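Local coordinates for protein mycobacterial cidal antitoxin MbcA (Mycobacterium tuberculosis, PDB 6FKG) that neutralises its cognate toxin MbcT, an NAD+ phosphorylase, by blocking access to the toxin active site in a type II toxin-antitoxin system, at residues Ile29-Pro34 with Pro47-Lys52; Ala66-Arg71 with Asp107-Gly112. All blocks are in the same frame, centred on the assembly; numbering follows the deposited sequence.

The two contacts lie on opposite sides of the chain's centre, 28 Å apart between their centres and about 13 Å between nearest atoms. They follow one another along the chain: contact 1 ends at the start of helix 52-65 and contact 2 begins just past its end, so this helix runs between them. Both border MbcT, in different ways. In contact 1, P47, Q48 and, by a weak bond, R49 N meet one MbcT chain and K52 another, while R49, L50 and N51 also face 29-34. Contact 2 belongs to the C-terminal toxin-binding region, where acidic side chains beside an apolar core pair with toxin arginines, consistent with its part in blocking the toxin active site.

Contact 1: residues Ile29-Pro34 with Pro47-Lys52; sequences IVDASP and PQRLNK
The two segments approach to 4.9 Å between CA of A32 and CA of L50, and one backbone hydrogen bond joins them, from N51 N to V30 O at 3.2 Å, with the donor lying nearly along the C=O axis (166°). A water makes a second bridge, accepting from S33 N and donating to R49 O. Between the two segments the A32 methyl, CB, sits 3.7 Å from CD1 of L50, whose side chain also packs on W40 and L55.

The chain turns between helices 23-30 and 34-41 here: D31 leaves the first helix with positive phi (58°), and S33 is the N-cap of the second, its OG bonded to S36 OG. These two helices with their tight connection are consistent with the helix-turn-helix of Xre-type proteins, and 47-52 runs across the turn toward helix 52-65, whose N-cap is N51, with OD1 accepting from R54 N.

On the outer side D31 and R49 form a salt bridge, R49 NH2 to D31 OD1 at 2.5 Å. The bond is straight at the donor and lies in the guanidinium plane, but meets OD1 from above the carboxylate plane. R49 bends at chi3 (-95°), so that A32 CA lies over one guanidinium face, offset toward its rim. The arginine is poorly ordered, so the short separation should be read with caution. The preceding residue, Q48, turns elsewhere, its NE2 bonding D119 OD1 and G114 O of an MbcT chain.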
loop_
_atom_site.group_PDB
_atom_site.type_symbol
_atom_site.label_atom_id
_atom_site.label_comp_id
_atom_site.label_asym_id
_atom_site.label_seq_id
_atom_site.Cartn_x
_atom_site.Cartn_y
_atom_site.Cartn_z
ATOM N N ILE C 29 -18.253 -8.633 -18.201
ATOM C CA ILE C 29 -18.272 -7.435 -17.365
ATOM C C ILE C 29 -18.354 -7.803 -15.874
ATOM O O ILE C 29 -17.772 -7.122 -15.028
ATOM C CB ILE C 29 -19.452 -6.501 -17.746
ATOM C CG1 ILE C 29 -19.246 -5.921 -19.149
ATOM C CG2 ILE C 29 -19.642 -5.381 -16.707
ATOM C CD1 ILE C 29 -20.518 -5.335 -19.763
ATOM N N VAL C 30 -19.053 -8.888 -15.550
ATOM C CA VAL C 30 -19.320 -9.206 -14.143
ATOM C C VAL C 30 -18.541 -10.414 -13.660
ATOM O O VAL C 30 -18.810 -10.936 -12.576
ATOM C CB VAL C 30 -20.828 -9.453 -13.886
ATOM C CG1 VAL C 30 -21.635 -8.270 -14.403
ATOM C CG2 VAL C 30 -21.298 -10.753 -14.542
ATOM N N ASP C 31 -17.579 -10.852 -14.470
ATOM C CA ASP C 31 -16.712 -11.976 -14.105
ATOM C C ASP C 31 -17.503 -13.251 -13.808
ATOM O O ASP C 31 -17.327 -13.880 -12.760
ATOM C CB ASP C 31 -15.846 -11.591 -12.899
ATOM C CG ASP C 31 -14.721 -12.575 -12.645
ATOM O OD1 ASP C 31 -14.381 -13.336 -13.572
ATOM O OD2 ASP C 31 -14.187 -12.586 -11.516
ATOM N N ALA C 32 -18.371 -13.642 -14.739
ATOM C CA ALA C 32 -19.147 -14.874 -14.585
ATOM C C ALA C 32 -19.245 -15.587 -15.917
ATOM O O ALA C 32 -19.037 -14.979 -16.952
ATOM C CB ALA C 32 -20.543 -14.573 -14.050
ATOM N N SER C 33 -19.570 -16.873 -15.890
ATOM C CA SER C 33 -19.876 -17.580 -17.131
ATOM C C SER C 33 -21.196 -17.056 -17.660
ATOM O O SER C 33 -22.013 -16.531 -16.887
ATOM C CB SER C 33 -19.963 -19.089 -16.895
ATOM O OG SER C 33 -21.075 -19.379 -16.060
ATOM N N PRO C 34 -21.419 -17.186 -18.973
ATOM C CA PRO C 34 -22.713 -16.813 -19.558
ATOM C C PRO C 34 -23.882 -17.587 -18.937
ATOM O O PRO C 34 -24.947 -17.000 -18.716
ATOM C CB PRO C 34 -22.538 -17.165 -21.040
ATOM C CG PRO C 34 -21.070 -17.039 -21.273
ATOM C CD PRO C 34 -20.426 -17.537 -20.009
ATOM N N PRO C 47 -24.349 -21.280 -7.705
ATOM C CA PRO C 47 -23.248 -21.507 -6.756
ATOM C C PRO C 47 -21.898 -21.054 -7.305
ATOM O O PRO C 47 -20.943 -20.915 -6.538
ATOM C CB PRO C 47 -23.273 -23.023 -6.556
ATOM C CG PRO C 47 -23.789 -23.533 -7.884
ATOM C CD PRO C 47 -24.826 -22.533 -8.305
ATOM N N GLN C 48 -21.820 -20.824 -8.615
ATOM C CA GLN C 48 -20.561 -20.439 -9.253
ATOM C C GLN C 48 -20.228 -18.978 -8.992
ATOM O O GLN C 48 -21.081 -18.217 -8.520
ATOM C CB GLN C 48 -20.615 -20.691 -10.768
ATOM C CG GLN C 48 -20.809 -22.154 -11.156
ATOM C CD GLN C 48 -22.272 -22.559 -11.213
ATOM O OE1 GLN C 48 -23.161 -21.766 -10.899
ATOM N NE2 GLN C 48 -22.528 -23.802 -11.620
ATOM N N ARG C 49 -18.988 -18.604 -9.311
ATOM C CA ARG C 49 -18.515 -17.223 -9.192
ATOM C C ARG C 49 -19.355 -16.236 -9.994
ATOM O O ARG C 49 -19.570 -16.412 -11.195
ATOM C CB ARG C 49 -17.054 -17.118 -9.642
ATOM C CG ARG C 49 -16.761 -17.827 -10.961
ATOM C CD ARG C 49 -15.335 -17.588 -11.444
ATOM N NE ARG C 49 -15.244 -16.474 -12.389
ATOM C CZ ARG C 49 -15.506 -16.562 -13.693
ATOM N NH1 ARG C 49 -15.878 -17.718 -14.229
ATOM N NH2 ARG C 49 -15.388 -15.492 -14.468
ATOM N N LEU C 50 -19.820 -15.187 -9.326
ATOM C CA LEU C 50 -20.554 -14.120 -10.002
ATOM C C LEU C 50 -20.524 -12.856 -9.160
ATOM O O LEU C 50 -20.902 -12.875 -7.989
ATOM C CB LEU C 50 -21.999 -14.531 -10.274
ATOM C CG LEU C 50 -22.828 -13.459 -10.987
ATOM C CD1 LEU C 50 -23.673 -14.070 -12.094
ATOM C CD2 LEU C 50 -23.712 -12.714 -9.993
ATOM N N ASN C 51 -20.080 -11.758 -9.758
ATOM C CA ASN C 51 -19.978 -10.512 -9.012
ATOM C C ASN C 51 -21.301 -9.758 -9.076
ATOM O O ASN C 51 -21.573 -9.037 -10.032
ATOM C CB ASN C 51 -18.824 -9.651 -9.542
ATOM C CG ASN C 51 -18.480 -8.507 -8.599
ATOM O OD1 ASN C 51 -19.353 -7.981 -7.914
ATOM N ND2 ASN C 51 -17.210 -8.137 -8.546
ATOM N N LYS C 52 -22.123 -9.938 -8.048
ATOM C CA LYS C 52 -23.436 -9.302 -8.003
ATOM C C LYS C 52 -23.344 -7.772 -7.988
ATOM O O LYS C 52 -24.169 -7.089 -8.589
ATOM C CB LYS C 52 -24.206 -9.786 -6.778
ATOM C CG LYS C 52 -25.496 -9.026 -6.515
ATOM C CD LYS C 52 -26.214 -9.599 -5.299
ATOM C CE LYS C 52 -27.297 -8.657 -4.797
ATOM N NZ LYS C 52 -27.931 -9.208 -3.581
HETATM O O HOH W 1 -19.778 -18.247 -13.233
#

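Contact 2: residues Ala66-Arg71 with Asp107-Gly112; sequences AEVLPR and DAMAEG
V68 carries the contact, its two methyls meeting neighbouring residues of the helix end. V68 CG1, anti to the carbonyl carbon, rests 3.6 Å from A110 CB, while V68 CG2 touches the terminal methyl CE of M109 at 3.8 Å. The methionine crosses the valine at about a right angle, and its bend at chi3 (66°) turns M109 CE back to lie also 4.3 Å from CG of L69. No hydrogen bond joins the segments; the join is apolar.

Beside it E67 extends from a CG anti to the backbone N, so that E67 OE1 comes to 4.1 Å from A110 CB. Its other oxygen, OE2, binds Q160 of one MbcT chain and R33 of another. D107 OD1 also pairs with that R33, and the shared arginine would offset the repulsion expected between the two acids, 5.2 Å apart from E67 OE1 to D107 OD1.

A Schellman motif with G112 as its positive-phi residue ends helix 99-110 just beyond the packed methyls. The contact thus sets that C-terminal turn against the loop joining helices 52-65 and 71-78, with W77 of helix 71-78 touching both L69 and M109.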
loop_
_atom_site.group_PDB
_atom_site.type_symbol
_atom_site.label_atom_id
_atom_site.label_comp_id
_atom_site.label_asym_id
_atom_site.label_seq_id
_atom_site.Cartn_x
_atom_site.Cartn_y
_atom_site.Cartn_z
ATOM N N ALA C 66 -30.036 4.855 -21.365
ATOM C CA ALA C 66 -31.252 4.924 -22.188
ATOM C C ALA C 66 -31.779 6.351 -22.290
ATOM O O ALA C 66 -32.517 6.693 -23.214
ATOM C CB ALA C 66 -32.342 3.985 -21.626
ATOM N N GLU C 67 -31.404 7.200 -21.341
ATOM C CA GLU C 67 -31.828 8.589 -21.398
ATOM C C GLU C 67 -31.182 9.360 -22.557
ATOM O O GLU C 67 -31.709 10.372 -23.000
ATOM C CB GLU C 67 -31.520 9.303 -20.073
ATOM C CG GLU C 67 -32.221 10.662 -19.963
ATOM C CD GLU C 67 -31.866 11.443 -18.692
ATOM O OE1 GLU C 67 -31.008 10.969 -17.914
ATOM O OE2 GLU C 67 -32.457 12.534 -18.478
ATOM N N VAL C 68 -30.034 8.895 -23.046
ATOM C CA VAL C 68 -29.243 9.738 -23.942
ATOM C C VAL C 68 -28.957 9.070 -25.285
ATOM O O VAL C 68 -28.573 9.749 -26.229
ATOM C CB VAL C 68 -27.901 10.167 -23.288
ATOM C CG1 VAL C 68 -28.164 11.007 -22.042
ATOM C CG2 VAL C 68 -27.043 8.956 -22.902
ATOM N N LEU C 69 -29.130 7.753 -25.379
ATOM C CA LEU C 69 -28.964 7.068 -26.676
ATOM C C LEU C 69 -30.021 6.012 -26.908
ATOM O O LEU C 69 -30.376 5.285 -25.992
ATOM C CB LEU C 69 -27.602 6.395 -26.781
ATOM C CG LEU C 69 -26.376 7.287 -26.886
ATOM C CD1 LEU C 69 -25.151 6.395 -26.762
ATOM C CD2 LEU C 69 -26.392 8.071 -28.212
ATOM N N PRO C 70 -30.495 5.891 -28.153
ATOM C CA PRO C 70 -31.438 4.804 -28.407
ATOM C C PRO C 70 -30.718 3.453 -28.314
ATOM O O PRO C 70 -29.487 3.407 -28.364
ATOM C CB PRO C 70 -31.934 5.093 -29.835
ATOM C CG PRO C 70 -30.807 5.835 -30.472
ATOM C CD PRO C 70 -30.185 6.666 -29.370
ATOM N N ARG C 71 -31.495 2.384 -28.180
ATOM C CA ARG C 71 -30.997 1.026 -27.960
ATOM C C ARG C 71 -29.777 0.598 -28.787
ATOM O O ARG C 71 -28.745 0.228 -28.222
ATOM C CB ARG C 71 -32.130 0.037 -28.227
ATOM C CG ARG C 71 -31.737 -1.417 -28.063
ATOM C CD ARG C 71 -32.797 -2.321 -28.668
ATOM N NE ARG C 71 -32.553 -3.721 -28.340
ATOM C CZ ARG C 71 -31.623 -4.472 -28.919
ATOM N NH1 ARG C 71 -30.834 -3.955 -29.861
ATOM N NH2 ARG C 71 -31.474 -5.741 -28.551
ATOM N N ASP C 107 -24.459 11.654 -17.490
ATOM C CA ASP C 107 -25.075 12.889 -17.002
ATOM C C ASP C 107 -24.628 14.116 -17.801
ATOM O O ASP C 107 -25.440 14.987 -18.115
ATOM C CB ASP C 107 -24.743 13.094 -15.524
ATOM C CG ASP C 107 -25.799 12.531 -14.620
ATOM O OD1 ASP C 107 -26.988 12.605 -14.992
ATOM O OD2 ASP C 107 -25.443 12.031 -13.532
ATOM N N ALA C 108 -23.342 14.174 -18.142
ATOM C CA ALA C 108 -22.828 15.262 -18.971
ATOM C C ALA C 108 -23.466 15.225 -20.364
ATOM O O ALA C 108 -23.829 16.258 -20.906
ATOM C CB ALA C 108 -21.282 15.206 -19.067
ATOM N N MET C 109 -23.633 14.031 -20.915
ATOM C CA MET C 109 -24.318 13.867 -22.201
ATOM C C MET C 109 -25.753 14.387 -22.139
ATOM O O MET C 109 -26.218 15.109 -23.024
ATOM C CB MET C 109 -24.301 12.395 -22.604
ATOM C CG MET C 109 -22.897 11.905 -22.918
ATOM S SD MET C 109 -22.846 10.124 -23.117
ATOM C CE MET C 109 -23.825 9.953 -24.610
ATOM N N ALA C 110 -26.435 14.048 -21.057
ATOM C CA ALA C 110 -27.810 14.452 -20.853
ATOM C C ALA C 110 -27.950 15.961 -20.633
ATOM O O ALA C 110 -29.045 16.512 -20.781
ATOM C CB ALA C 110 -28.410 13.685 -19.650
ATOM N N GLU C 111 -26.861 16.626 -20.241
ATOM C CA GLU C 111 -26.904 18.073 -20.042
ATOM C C GLU C 111 -26.268 18.860 -21.177
ATOM O O GLU C 111 -26.056 20.066 -21.062
ATOM C CB GLU C 111 -26.238 18.447 -18.718
ATOM C CG GLU C 111 -27.017 17.881 -17.561
ATOM C CD GLU C 111 -26.891 18.696 -16.299
ATOM O OE1 GLU C 111 -26.098 19.658 -16.277
ATOM O OE2 GLU C 111 -27.608 18.370 -15.336
ATOM N N GLY C 112 -25.972 18.178 -22.275
ATOM C CA GLY C 112 -25.445 18.859 -23.454
ATOM C C GLY C 112 -24.131 19.581 -23.194
ATOM O O GLY C 112 -23.872 20.654 -23.722
#